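Local coordinates for protein kojibiose phosphorylase (Gut metagenome, PDB 6W0P) that belongs to glycoside hydrolase family 65, carbohydrate-active proteins in which an N-terminal beta-sandwich is joined to a catalytic helical barrel, at residues 26-31 with 658-663; 81-86 with 398-403; 99-104 with 130-135; 213-218 with 247-252; 585-590 with 621-626. All coordinates share one frame; numbering follows the deposited sequence.

From the N terminus, helix 26-32 opens interaction 1, which closes only at 658-663, so that every other contact falls within its span and the N-terminal region is tied to the helical catalytic part. Interaction 2 opens at 81-86 and closes at 398-403, a second long-range link between the same two regions. Interactions 3 and 4 follow one another within its span: 99-104 with 130-135 joins the two sheets of the beta-sandwich, and 213-218 with 247-252 pairs neighbouring strands of the larger sheet. After interaction 2 has closed, interaction 5 joins 585-590 to 621-626 within the helical part. None of these loops cross, and the contacts do not touch one another.

Interaction 1. Residues 26-31 with 658-663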
# COMPACT_ATOMS: atom_id res chain seq x y z
N SER A 26 19.40 5.75 -28.28
CA SER A 26 18.88 7.12 -28.47
C SER A 26 18.66 7.79 -27.10
O SER A 26 19.22 8.85 -26.87
CB SER A 26 17.61 7.11 -29.31
OG SER A 26 16.83 8.29 -29.10
N MET A 27 17.90 7.16 -26.21
CA MET A 27 17.60 7.76 -24.89
C MET A 27 18.80 7.65 -23.93
O MET A 27 18.92 8.51 -23.06
CB MET A 27 16.34 7.13 -24.29
CG MET A 27 15.03 7.69 -24.93
SD MET A 27 13.52 6.94 -24.24
CE MET A 27 13.70 7.39 -22.51
N VAL A 28 19.67 6.65 -24.11
CA VAL A 28 20.90 6.47 -23.28
C VAL A 28 21.81 7.68 -23.52
O VAL A 28 22.25 8.27 -22.54
CB VAL A 28 21.63 5.15 -23.58
CG1 VAL A 28 23.02 5.12 -22.97
CG2 VAL A 28 20.83 3.95 -23.10
N SER A 29 22.03 8.05 -24.79
CA SER A 29 22.87 9.19 -25.22
C SER A 29 22.26 10.48 -24.69
O SER A 29 22.96 11.27 -24.05
CB SER A 29 23.06 9.18 -26.71
OG SER A 29 23.64 7.95 -27.15
N GLU A 30 20.96 10.70 -24.91
CA GLU A 30 20.23 11.85 -24.33
C GLU A 30 20.63 12.03 -22.86
O GLU A 30 20.84 13.20 -22.42
CB GLU A 30 18.71 11.64 -24.40
CG GLU A 30 18.11 11.77 -25.79
CD GLU A 30 16.59 11.65 -25.84
OE1 GLU A 30 15.98 11.18 -24.83
OE2 GLU A 30 16.00 12.00 -26.88
N SER A 31 20.70 10.95 -22.08
CA SER A 31 20.97 11.03 -20.62
C SER A 31 22.44 11.41 -20.39
O SER A 31 22.73 12.40 -19.71
CB SER A 31 20.59 9.74 -19.93
OG SER A 31 19.20 9.47 -20.04
N ASN A 658 21.08 -0.90 -16.98
CA ASN A 658 20.15 -0.98 -18.14
C ASN A 658 19.03 0.08 -18.06
O ASN A 658 18.09 -0.03 -18.84
CB ASN A 658 19.59 -2.39 -18.31
CG ASN A 658 20.64 -3.37 -18.81
OD1 ASN A 658 21.32 -3.13 -19.80
ND2 ASN A 658 20.80 -4.47 -18.09
N ASN A 659 19.14 1.13 -17.25
CA ASN A 659 18.09 2.18 -17.17
C ASN A 659 18.73 3.59 -17.25
O ASN A 659 18.11 4.55 -16.79
CB ASN A 659 17.25 2.02 -15.90
CG ASN A 659 18.07 2.25 -14.64
OD1 ASN A 659 19.30 2.24 -14.69
ND2 ASN A 659 17.42 2.47 -13.50
N THR A 660 19.93 3.73 -17.79
CA THR A 660 20.55 5.06 -18.00
C THR A 660 19.73 5.82 -19.04
O THR A 660 19.88 7.05 -19.09
CB THR A 660 22.04 4.94 -18.36
OG1 THR A 660 22.71 4.57 -17.15
CG2 THR A 660 22.63 6.21 -18.92
N CYS A 661 18.86 5.14 -19.80
CA CYS A 661 17.88 5.79 -20.73
C CYS A 661 17.04 6.81 -19.95
O CYS A 661 16.74 7.84 -20.54
CB CYS A 661 16.98 4.78 -21.45
SG CYS A 661 16.10 3.61 -20.38
N GLU A 662 16.76 6.55 -18.67
CA GLU A 662 15.91 7.39 -17.79
C GLU A 662 16.68 8.61 -17.29
O GLU A 662 16.04 9.60 -16.86
CB GLU A 662 15.43 6.63 -16.55
CG GLU A 662 14.47 5.48 -16.80
CD GLU A 662 14.14 4.68 -15.54
OE1 GLU A 662 14.37 5.18 -14.43
OE2 GLU A 662 13.70 3.53 -15.66
N GLY A 663 18.01 8.54 -17.28
CA GLY A 663 18.83 9.59 -16.63
C GLY A 663 20.08 9.00 -16.03
O GLY A 663 20.22 7.76 -16.01
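The carbonyl O of Thr660 is gripped by two donors, Ser31 OG at 2.7 Å and the backbone N of Gly663 at 3.0 Å. The second bond closes the short 3-10 turn 660-662, in the loop leading to helix 666-680 of the catalytic barrel, while the first fixes that turn against helix 26-32 of the N-terminal region. Ser31 OG lies in the carbonyl plane of Thr660, placed there by a chi1 of -64° that sets it beside its own backbone N. The same hydroxyl is bonded to Arg43, whose guanidinium also reaches Cys661 O and forms a salt bridge with Glu30, so one arginine links the helix and the turn. Thr660 OG1 turns to Asp652 instead. Gly663 has phi 146° and psi 167°, where a CB would collide with the preceding carbonyl O, and this calls for glycine as the chain leaves the turn. Beside the polar grip lies an apolar patch. Val28 CG2 approaches Cys661 CB to 4.3 Å, and Met27 CB meets the same atom at 3.7 Å. The thioether chain of Met27 bends at its last torsion, and its methyl CE comes to rest 3.7 Å from Cys661 O.

Interaction 2. Residues 81-86 with 398-403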
# COMPACT_ATOMS: atom_id res chain seq x y z
N ARG A 81 -0.92 13.34 -2.79
CA ARG A 81 -0.54 14.12 -4.00
C ARG A 81 0.99 14.33 -4.02
O ARG A 81 1.51 15.22 -3.33
CB ARG A 81 -1.39 15.39 -3.99
CG ARG A 81 -1.18 16.32 -5.18
CD ARG A 81 -1.91 17.63 -4.97
NE ARG A 81 -3.25 17.46 -4.42
CZ ARG A 81 -3.83 18.29 -3.54
NH1 ARG A 81 -3.20 19.36 -3.10
NH2 ARG A 81 -5.05 18.03 -3.10
N THR A 82 1.68 13.52 -4.83
CA THR A 82 3.15 13.60 -5.04
C THR A 82 3.45 14.88 -5.83
O THR A 82 2.50 15.51 -6.36
CB THR A 82 3.68 12.35 -5.74
OG1 THR A 82 5.11 12.34 -5.58
CG2 THR A 82 3.32 12.28 -7.21
N HIS A 83 4.71 15.28 -5.88
CA HIS A 83 5.15 16.42 -6.73
C HIS A 83 6.42 16.02 -7.45
O HIS A 83 7.03 15.00 -7.05
CB HIS A 83 5.26 17.71 -5.92
CG HIS A 83 6.38 17.68 -4.94
ND1 HIS A 83 6.25 17.14 -3.69
CD2 HIS A 83 7.65 18.12 -5.04
CE1 HIS A 83 7.38 17.26 -3.05
NE2 HIS A 83 8.27 17.84 -3.86
N PHE A 84 6.76 16.77 -8.50
CA PHE A 84 7.84 16.42 -9.45
C PHE A 84 8.31 17.69 -10.18
O PHE A 84 7.48 18.59 -10.41
CB PHE A 84 7.34 15.32 -10.40
CG PHE A 84 5.91 15.48 -10.84
CD1 PHE A 84 5.57 16.34 -11.88
CD2 PHE A 84 4.89 14.77 -10.22
CE1 PHE A 84 4.25 16.50 -12.28
CE2 PHE A 84 3.57 14.93 -10.61
CZ PHE A 84 3.25 15.81 -11.63
N THR A 85 9.61 17.73 -10.51
CA THR A 85 10.29 18.70 -11.41
C THR A 85 9.73 18.49 -12.82
O THR A 85 9.69 17.34 -13.25
CB THR A 85 11.81 18.52 -11.35
OG1 THR A 85 12.20 18.49 -9.98
CG2 THR A 85 12.59 19.61 -12.03
N ILE A 86 9.26 19.55 -13.48
CA ILE A 86 8.44 19.41 -14.73
C ILE A 86 9.29 19.77 -15.95
O ILE A 86 10.11 20.71 -15.91
CB ILE A 86 7.14 20.23 -14.65
CG1 ILE A 86 7.40 21.68 -14.23
CG2 ILE A 86 6.15 19.55 -13.72
CD1 ILE A 86 6.19 22.58 -14.34
N VAL A 398 11.67 11.52 2.96
CA VAL A 398 12.39 10.50 2.15
C VAL A 398 12.68 11.07 0.76
O VAL A 398 13.84 11.04 0.31
CB VAL A 398 11.57 9.19 2.06
CG1 VAL A 398 12.18 8.22 1.07
CG2 VAL A 398 11.42 8.55 3.42
N ALA A 399 11.64 11.58 0.09
CA ALA A 399 11.75 12.12 -1.27
C ALA A 399 11.01 13.45 -1.36
O ALA A 399 9.82 13.49 -0.96
CB ALA A 399 11.21 11.11 -2.25
N THR A 400 11.67 14.49 -1.89
CA THR A 400 11.08 15.84 -2.03
C THR A 400 11.88 16.69 -3.02
O THR A 400 13.12 16.43 -3.18
CB THR A 400 11.03 16.52 -0.65
OG1 THR A 400 10.12 17.61 -0.75
CG2 THR A 400 12.37 17.03 -0.18
N ARG A 401 11.18 17.63 -3.68
CA ARG A 401 11.81 18.87 -4.17
C ARG A 401 11.34 20.08 -3.35
O ARG A 401 12.20 20.94 -3.06
CB ARG A 401 11.60 19.09 -5.67
CG ARG A 401 12.37 20.28 -6.23
CD ARG A 401 13.88 20.19 -6.05
NE ARG A 401 14.52 21.47 -6.31
CZ ARG A 401 14.49 22.52 -5.48
NH1 ARG A 401 13.87 22.44 -4.32
NH2 ARG A 401 15.08 23.64 -5.83
N ASN A 402 10.07 20.18 -2.97
CA ASN A 402 9.53 21.44 -2.38
C ASN A 402 9.60 21.41 -0.85
O ASN A 402 9.27 22.43 -0.24
CB ASN A 402 8.14 21.80 -2.90
CG ASN A 402 7.02 21.01 -2.26
OD1 ASN A 402 7.31 20.04 -1.55
ND2 ASN A 402 5.77 21.40 -2.52
N GLY A 403 10.07 20.30 -0.26
CA GLY A 403 10.21 20.11 1.20
C GLY A 403 9.14 19.20 1.77
O GLY A 403 9.33 18.66 2.91
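The backbone of 398-403 turns so that the consecutive N-H groups of Arg401 and Asn402 both point at the imidazole of His83, on the short strand 83-85. His83 NE2 accepts from both: Arg401 N lies 2.9 Å away, tilted from the ring plane, and Asn402 N lies 3.1 Å away and well out of it, each with a fairly straight N-H. Accepting two N-H groups at NE2 suggests that this nitrogen is unprotonated. The amide of Asn402 lies over one face of the imidazole, offset toward the rim and tilted 36° from it, with Asn402 OD1 3.2 Å from His83 CE1; that OD1 is itself held by Lys404 N, and ND2 by Tyr64 OH. Thr400 OG1 sits at the ring edge, 3.6 Å from His83 CE1. Farther along, Thr85 OG1, bonded to Ser345 O, meets only the aliphatic part of Arg401, at CG (4.2 Å); the guanidinium leads away to Asn61 and Thr331. Thr400 OG1, also hydrogen-bonded to Lys404 O, accepts from Gly403 N at 2.7 Å, which makes this an ST motif, and its turn joins a loop of the helical catalytic region to the small two-stranded antiparallel sheet of 64-66 and 83-85.

Interaction 3. Residues 99-104 with 130-135; sequences EDEELD and WLTNQA
Glu101 reaches from strand 101-102, at the edge of the smaller sheet of the N-terminal beta-sandwich, to Trp130 and Thr132 at the end of strand 123-132 in the larger sheet. Its CB stands 4.2 Å from Thr132 OG1. With CG anti to the backbone N (chi1 176°), Glu101 CG passes Trp130 CZ2 at 3.9 Å, and the chain runs on extended past the indole in the direction opposite to the tryptophan side chain. At the tip the carboxylate divides its oxygens: Glu101 OE1 accepts from Trp130 NE1 at 3.2 Å, and its OE2 accepts from Thr132 OG1 at 2.8 Å. Both donors stand well above the carboxylate plane, which is turned 80° from the indole. Thr132 OG1 is also bonded to His98 of the adjoining strand 94-98, so this hydroxyl links two strands of the smaller sheet. The indole is covered on both faces. Leu103 CD1 makes a CH-pi contact 3.6 Å from the centroid of the Trp130 five-membered ring, and Thr132 CG2 lies over the opposite face. Beyond Thr132 the chain reverses in a type II' beta turn from Thr132 to Ala135, leading into strand 135-145. At this exposed end Asn133 ND2 gives a nearly straight bond to Glu99 OE1, 2.7 Å long, with amide and carboxylate almost coplanar. The same Glu99 oxygen takes a second donor, a water at 2.9 Å, which in turn accepts from the backbone N of Gln134 at 3.3 Å.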
# COMPACT_ATOMS: atom_id res chain seq x y z
N GLU A 99 13.43 21.60 -49.68
CA GLU A 99 12.56 21.16 -50.81
C GLU A 99 11.49 20.20 -50.27
O GLU A 99 11.36 19.04 -50.76
CB GLU A 99 13.44 20.50 -51.86
CG GLU A 99 14.51 21.43 -52.38
CD GLU A 99 15.49 20.80 -53.34
OE1 GLU A 99 15.46 19.56 -53.50
OE2 GLU A 99 16.29 21.55 -53.93
N ASP A 100 10.79 20.65 -49.23
CA ASP A 100 9.62 19.94 -48.62
C ASP A 100 10.01 18.64 -47.89
O ASP A 100 9.09 18.08 -47.26
CB ASP A 100 8.51 19.73 -49.66
CG ASP A 100 7.38 20.72 -49.45
OD1 ASP A 100 7.11 21.53 -50.38
OD2 ASP A 100 6.79 20.69 -48.34
N GLU A 101 11.29 18.21 -47.91
CA GLU A 101 11.80 17.10 -47.04
C GLU A 101 12.26 17.70 -45.70
O GLU A 101 13.12 18.62 -45.73
CB GLU A 101 12.95 16.35 -47.71
CG GLU A 101 13.55 15.28 -46.82
CD GLU A 101 14.78 14.58 -47.39
OE1 GLU A 101 15.37 13.77 -46.64
OE2 GLU A 101 15.14 14.84 -48.56
N GLU A 102 11.65 17.26 -44.60
CA GLU A 102 12.01 17.75 -43.23
C GLU A 102 13.17 16.91 -42.70
O GLU A 102 13.11 15.67 -42.79
CB GLU A 102 10.85 17.72 -42.24
CG GLU A 102 11.21 18.47 -40.96
CD GLU A 102 10.17 18.55 -39.86
OE1 GLU A 102 9.01 18.11 -40.09
OE2 GLU A 102 10.50 19.09 -38.77
N LEU A 103 14.18 17.55 -42.13
CA LEU A 103 15.28 16.84 -41.42
C LEU A 103 14.70 16.10 -40.20
O LEU A 103 14.11 16.74 -39.31
CB LEU A 103 16.37 17.84 -41.00
CG LEU A 103 17.58 17.24 -40.30
CD1 LEU A 103 18.32 16.25 -41.19
CD2 LEU A 103 18.53 18.34 -39.86
N ASP A 104 14.85 14.77 -40.21
CA ASP A 104 14.48 13.85 -39.11
C ASP A 104 15.33 12.59 -39.27
O ASP A 104 15.12 11.88 -40.30
CB ASP A 104 12.98 13.52 -39.16
CG ASP A 104 12.56 12.51 -38.10
OD1 ASP A 104 13.42 12.14 -37.28
OD2 ASP A 104 11.37 12.11 -38.10
N TRP A 130 23.40 15.36 -44.20
CA TRP A 130 22.03 15.10 -44.70
C TRP A 130 22.10 14.89 -46.22
O TRP A 130 22.50 15.85 -46.92
CB TRP A 130 21.15 16.30 -44.35
CG TRP A 130 19.69 16.12 -44.61
CD1 TRP A 130 19.01 14.96 -44.85
CD2 TRP A 130 18.72 17.17 -44.62
NE1 TRP A 130 17.67 15.22 -45.01
CE2 TRP A 130 17.47 16.57 -44.87
CE3 TRP A 130 18.79 18.55 -44.43
CZ2 TRP A 130 16.29 17.31 -44.94
CZ3 TRP A 130 17.63 19.29 -44.51
CH2 TRP A 130 16.40 18.68 -44.76
N LEU A 131 21.77 13.68 -46.67
CA LEU A 131 21.63 13.34 -48.11
C LEU A 131 20.16 13.55 -48.48
O LEU A 131 19.34 12.68 -48.23
CB LEU A 131 22.12 11.91 -48.34
CG LEU A 131 23.40 11.51 -47.60
CD1 LEU A 131 23.86 10.12 -48.02
CD2 LEU A 131 24.52 12.52 -47.82
N THR A 132 19.85 14.75 -48.97
CA THR A 132 18.49 15.21 -49.32
C THR A 132 18.47 15.62 -50.79
O THR A 132 19.12 16.64 -51.13
CB THR A 132 18.02 16.34 -48.39
OG1 THR A 132 16.89 16.96 -49.02
CG2 THR A 132 19.11 17.35 -48.08
N ASN A 133 17.74 14.84 -51.61
CA ASN A 133 17.60 14.98 -53.08
C ASN A 133 18.99 14.96 -53.71
O ASN A 133 19.63 13.88 -53.68
CB ASN A 133 16.73 16.19 -53.44
CG ASN A 133 15.30 15.99 -53.02
OD1 ASN A 133 14.85 14.85 -52.90
ND2 ASN A 133 14.58 17.06 -52.77
N GLN A 134 19.43 16.08 -54.27
CA GLN A 134 20.67 16.15 -55.09
C GLN A 134 21.80 16.72 -54.23
O GLN A 134 22.89 16.86 -54.76
CB GLN A 134 20.44 17.00 -56.35
CG GLN A 134 19.25 16.55 -57.20
CD GLN A 134 19.18 15.05 -57.39
OE1 GLN A 134 18.25 14.39 -56.91
NE2 GLN A 134 20.17 14.50 -58.07
N ALA A 135 21.51 17.06 -52.97
CA ALA A 135 22.39 17.85 -52.08
C ALA A 135 22.93 16.96 -50.97
O ALA A 135 22.19 16.06 -50.50
CB ALA A 135 21.63 19.02 -51.49
O HOH W 1 18.27 19.12 -54.06

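Interaction 4. Residues 213-218 with 247-252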
# COMPACT_ATOMS: atom_id res chain seq x y z
N SER A 213 10.98 32.94 -21.14
CA SER A 213 12.00 32.46 -22.09
C SER A 213 12.08 33.43 -23.25
O SER A 213 11.03 33.63 -23.91
CB SER A 213 11.69 31.07 -22.58
OG SER A 213 12.76 30.61 -23.39
N VAL A 214 13.27 34.00 -23.48
CA VAL A 214 13.50 34.97 -24.59
C VAL A 214 14.70 34.51 -25.43
O VAL A 214 15.71 34.06 -24.85
CB VAL A 214 13.70 36.39 -24.05
CG1 VAL A 214 12.41 36.93 -23.43
CG2 VAL A 214 14.84 36.47 -23.05
N MET A 215 14.60 34.65 -26.75
CA MET A 215 15.73 34.39 -27.65
C MET A 215 15.89 35.54 -28.65
O MET A 215 14.96 36.33 -28.84
CB MET A 215 15.56 33.07 -28.41
CG MET A 215 14.39 33.05 -29.34
SD MET A 215 14.50 31.56 -30.33
CE MET A 215 12.88 31.53 -31.10
N ARG A 216 17.08 35.61 -29.21
CA ARG A 216 17.45 36.50 -30.34
C ARG A 216 18.68 35.87 -30.99
O ARG A 216 19.29 34.98 -30.34
CB ARG A 216 17.79 37.90 -29.83
CG ARG A 216 19.12 37.96 -29.11
CD ARG A 216 19.29 39.28 -28.41
NE ARG A 216 19.75 40.33 -29.30
CZ ARG A 216 19.15 41.50 -29.45
NH1 ARG A 216 18.02 41.77 -28.81
NH2 ARG A 216 19.66 42.41 -30.27
N THR A 217 19.06 36.34 -32.18
CA THR A 217 20.05 35.67 -33.06
C THR A 217 20.92 36.77 -33.68
O THR A 217 20.67 37.95 -33.39
CB THR A 217 19.38 34.74 -34.08
OG1 THR A 217 18.82 35.50 -35.15
CG2 THR A 217 18.28 33.89 -33.47
N ASN A 218 21.94 36.36 -34.44
CA ASN A 218 22.84 37.26 -35.20
C ASN A 218 22.36 37.31 -36.66
O ASN A 218 23.17 37.44 -37.57
CB ASN A 218 24.31 36.82 -35.04
CG ASN A 218 24.57 35.40 -35.52
OD1 ASN A 218 23.62 34.69 -35.87
ND2 ASN A 218 25.82 34.95 -35.53
N ILE A 247 24.30 30.44 -37.84
CA ILE A 247 23.48 31.36 -37.01
C ILE A 247 23.73 30.99 -35.54
O ILE A 247 23.92 29.79 -35.26
CB ILE A 247 22.00 31.26 -37.43
CG1 ILE A 247 21.11 32.22 -36.65
CG2 ILE A 247 21.49 29.84 -37.35
CD1 ILE A 247 19.69 32.31 -37.22
N THR A 248 23.74 31.99 -34.65
CA THR A 248 23.84 31.78 -33.19
C THR A 248 22.53 32.19 -32.53
O THR A 248 22.09 33.33 -32.78
CB THR A 248 25.03 32.55 -32.61
OG1 THR A 248 26.15 32.11 -33.37
CG2 THR A 248 25.22 32.32 -31.13
N ARG A 249 21.92 31.29 -31.77
CA ARG A 249 20.76 31.56 -30.90
C ARG A 249 21.23 31.80 -29.45
O ARG A 249 21.87 30.88 -28.88
CB ARG A 249 19.78 30.39 -30.92
CG ARG A 249 18.43 30.76 -30.35
CD ARG A 249 17.76 29.63 -29.61
NE ARG A 249 17.57 28.43 -30.43
CZ ARG A 249 16.40 27.84 -30.64
NH1 ARG A 249 15.30 28.36 -30.15
NH2 ARG A 249 16.34 26.72 -31.33
N TYR A 250 20.89 32.97 -28.91
CA TYR A 250 21.02 33.33 -27.48
C TYR A 250 19.66 33.13 -26.80
O TYR A 250 18.64 33.61 -27.34
CB TYR A 250 21.49 34.78 -27.34
CG TYR A 250 22.79 35.04 -28.06
CD1 TYR A 250 22.78 35.38 -29.40
CD2 TYR A 250 24.02 34.92 -27.44
CE1 TYR A 250 23.96 35.62 -30.09
CE2 TYR A 250 25.21 35.14 -28.12
CZ TYR A 250 25.18 35.50 -29.46
OH TYR A 250 26.30 35.76 -30.19
N VAL A 251 19.65 32.40 -25.69
CA VAL A 251 18.43 32.17 -24.86
C VAL A 251 18.68 32.70 -23.43
O VAL A 251 19.79 32.52 -22.93
CB VAL A 251 18.05 30.68 -24.86
CG1 VAL A 251 16.79 30.41 -24.07
CG2 VAL A 251 17.91 30.16 -26.28
N THR A 252 17.68 33.35 -22.83
CA THR A 252 17.62 33.71 -21.40
C THR A 252 16.27 33.23 -20.85
O THR A 252 15.26 33.48 -21.49
CB THR A 252 17.90 35.19 -21.17
OG1 THR A 252 19.25 35.43 -21.56
CG2 THR A 252 17.70 35.60 -19.73
O HOH W 2 26.68 32.07 -35.96
O HOH W 3 27.52 36.46 -32.92
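Val214 and Thr252 exchange two backbone hydrogen bonds of 2.9 Å, Val214 N to Thr252 O and Thr252 N to Val214 O, at the tight end of an antiparallel pairing in the larger sheet of the N-terminal beta-sandwich. Their side chains lie side by side, pointing the same way, with Val214 CG2 3.8 Å from Thr252 CB, and helix 263-277 packs over Val214. Arg216 and Tyr250 form the next hydrogen-bonded pair. On the other face, which looks toward strands 165-174 and 230-239, Met215 SD comes within 3.3 Å of Arg249 NH1. This guanidinium is buried but well satisfied, by Gln155, His172 O and Lys93 O. Toward Asn218 the pairing opens: Asn218 N reaches Thr248 O only through a weak, long bond. The side chain takes over, as a chi1 of 59° places CG where OD1 can accept from Thr248 N at 3.0 Å, though this donor stands 43° above the carbonyl plane. Water then fills in at this exposed residue. One molecule accepts from Asn218 ND2 at 3.0 Å and lies 2.6 Å from Thr248 OG1. A second, weakly bonded to Asn218 ND2, donates at 3.1 Å to Tyr250 OH, a hydroxyl also hydrogen-bonded to Phe280 O.

Interaction 5. Residues 585-590 with 621-626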
# COMPACT_ATOMS: atom_id res chain seq x y z
N ILE A 585 20.16 -8.48 3.00
CA ILE A 585 20.24 -7.02 3.24
C ILE A 585 20.39 -6.31 1.90
O ILE A 585 21.15 -6.79 1.01
CB ILE A 585 21.40 -6.72 4.20
CG1 ILE A 585 21.11 -7.27 5.60
CG2 ILE A 585 21.72 -5.25 4.26
CD1 ILE A 585 22.36 -7.56 6.38
N LYS A 586 19.67 -5.20 1.73
CA LYS A 586 19.68 -4.45 0.47
C LYS A 586 21.00 -3.67 0.36
O LYS A 586 21.60 -3.67 -0.71
CB LYS A 586 18.47 -3.53 0.40
CG LYS A 586 18.33 -2.73 -0.88
CD LYS A 586 17.14 -1.81 -0.77
CE LYS A 586 17.02 -0.79 -1.88
NZ LYS A 586 16.60 -1.51 -3.09
N GLN A 587 21.41 -3.00 1.42
CA GLN A 587 22.48 -1.99 1.33
C GLN A 587 23.03 -1.76 2.73
O GLN A 587 22.46 -2.24 3.70
CB GLN A 587 21.92 -0.72 0.69
CG GLN A 587 20.87 0.00 1.55
CD GLN A 587 20.13 1.07 0.77
OE1 GLN A 587 19.17 0.80 0.08
NE2 GLN A 587 20.57 2.32 0.90
N PRO A 588 24.15 -1.04 2.86
CA PRO A 588 24.72 -0.78 4.17
C PRO A 588 23.70 -0.23 5.16
O PRO A 588 23.03 0.76 4.87
CB PRO A 588 25.83 0.22 3.87
CG PRO A 588 26.23 -0.13 2.45
CD PRO A 588 24.93 -0.47 1.75
N ASP A 589 23.61 -0.85 6.33
CA ASP A 589 22.78 -0.37 7.46
C ASP A 589 23.73 -0.16 8.65
O ASP A 589 24.16 0.99 8.86
CB ASP A 589 21.60 -1.33 7.64
CG ASP A 589 20.44 -0.76 8.42
OD1 ASP A 589 20.70 -0.32 9.57
OD2 ASP A 589 19.28 -0.75 7.88
N VAL A 590 24.16 -1.24 9.30
CA VAL A 590 25.24 -1.16 10.34
C VAL A 590 26.48 -0.53 9.69
O VAL A 590 27.10 0.37 10.30
CB VAL A 590 25.55 -2.54 10.93
CG1 VAL A 590 26.86 -2.54 11.71
CG2 VAL A 590 24.41 -3.05 11.77
N SER A 621 21.18 -1.41 -4.32
CA SER A 621 21.37 0.04 -4.53
C SER A 621 22.76 0.36 -5.10
O SER A 621 23.77 -0.37 -4.85
CB SER A 621 21.12 0.81 -3.28
OG SER A 621 22.05 0.42 -2.29
N SER A 622 22.81 1.48 -5.81
CA SER A 622 24.06 2.06 -6.35
C SER A 622 24.91 2.54 -5.18
O SER A 622 26.07 2.87 -5.40
CB SER A 622 23.75 3.14 -7.37
OG SER A 622 22.81 4.09 -6.88
N LEU A 623 24.34 2.52 -3.97
CA LEU A 623 24.93 3.05 -2.71
C LEU A 623 25.90 2.03 -2.09
O LEU A 623 26.84 2.45 -1.38
CB LEU A 623 23.75 3.34 -1.78
CG LEU A 623 22.99 4.64 -2.04
CD1 LEU A 623 22.10 4.55 -3.30
CD2 LEU A 623 22.14 5.01 -0.84
N SER A 624 25.71 0.74 -2.36
CA SER A 624 26.30 -0.37 -1.58
C SER A 624 27.75 -0.64 -1.97
O SER A 624 28.59 -0.73 -1.09
CB SER A 624 25.46 -1.60 -1.66
OG SER A 624 26.04 -2.64 -0.90
N PRO A 625 28.11 -0.85 -3.25
CA PRO A 625 29.47 -1.26 -3.61
C PRO A 625 30.60 -0.36 -3.09
O PRO A 625 31.61 -0.88 -2.66
CB PRO A 625 29.45 -1.26 -5.15
CG PRO A 625 27.99 -1.56 -5.49
CD PRO A 625 27.23 -0.79 -4.43
N SER A 626 30.41 0.96 -3.16
CA SER A 626 31.43 1.96 -2.76
C SER A 626 31.68 1.92 -1.24
O SER A 626 32.83 2.11 -0.81
CB SER A 626 31.05 3.36 -3.25
OG SER A 626 29.89 3.87 -2.60
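Gln587 CB lies 3.2 Å from Ser621 OG, and around this approach the contact is built by van der Waals packing alone. The glutamine leaves its backbone with CG between N and the carbonyl carbon (chi1 66°) and then runs extended beside Leu623, the two side chains pointing the same way. At its amide end, Gln587 OE1 is 3.7 Å from Ser621 OG, and Gln587 NE2 is 3.6 Å from Leu623 CD2. Pro588 closes the other flank with its ring, whose CD touches both CA and OG of Ser624 at 3.6 Å. The same ring continues onto Ile627 and His628 in the first turns of helix 624-634.

In the next shell, Ser621 to Ser624 form a type I beta turn, closed by a weak bond from Ser624 N to Ser621 O, which places Ser621 against Gln587 and Ser624 against Pro588. Ser624 OG is held by His619 ND1, and Leu623 O accepts from Tyr355 OH. On the side of 585-590, Lys586 is paired with Glu620 twice, through backbone hydrogen bonding and through a salt bridge from NZ. Asp589, right after Pro588, takes the N-cap position of helix 590-596. The arrangement is thus one of loops packed at the starts of two helices, 590-596 and 624-634, as belongs to the (alpha/alpha)6 barrel that forms the catalytic domain in family 65.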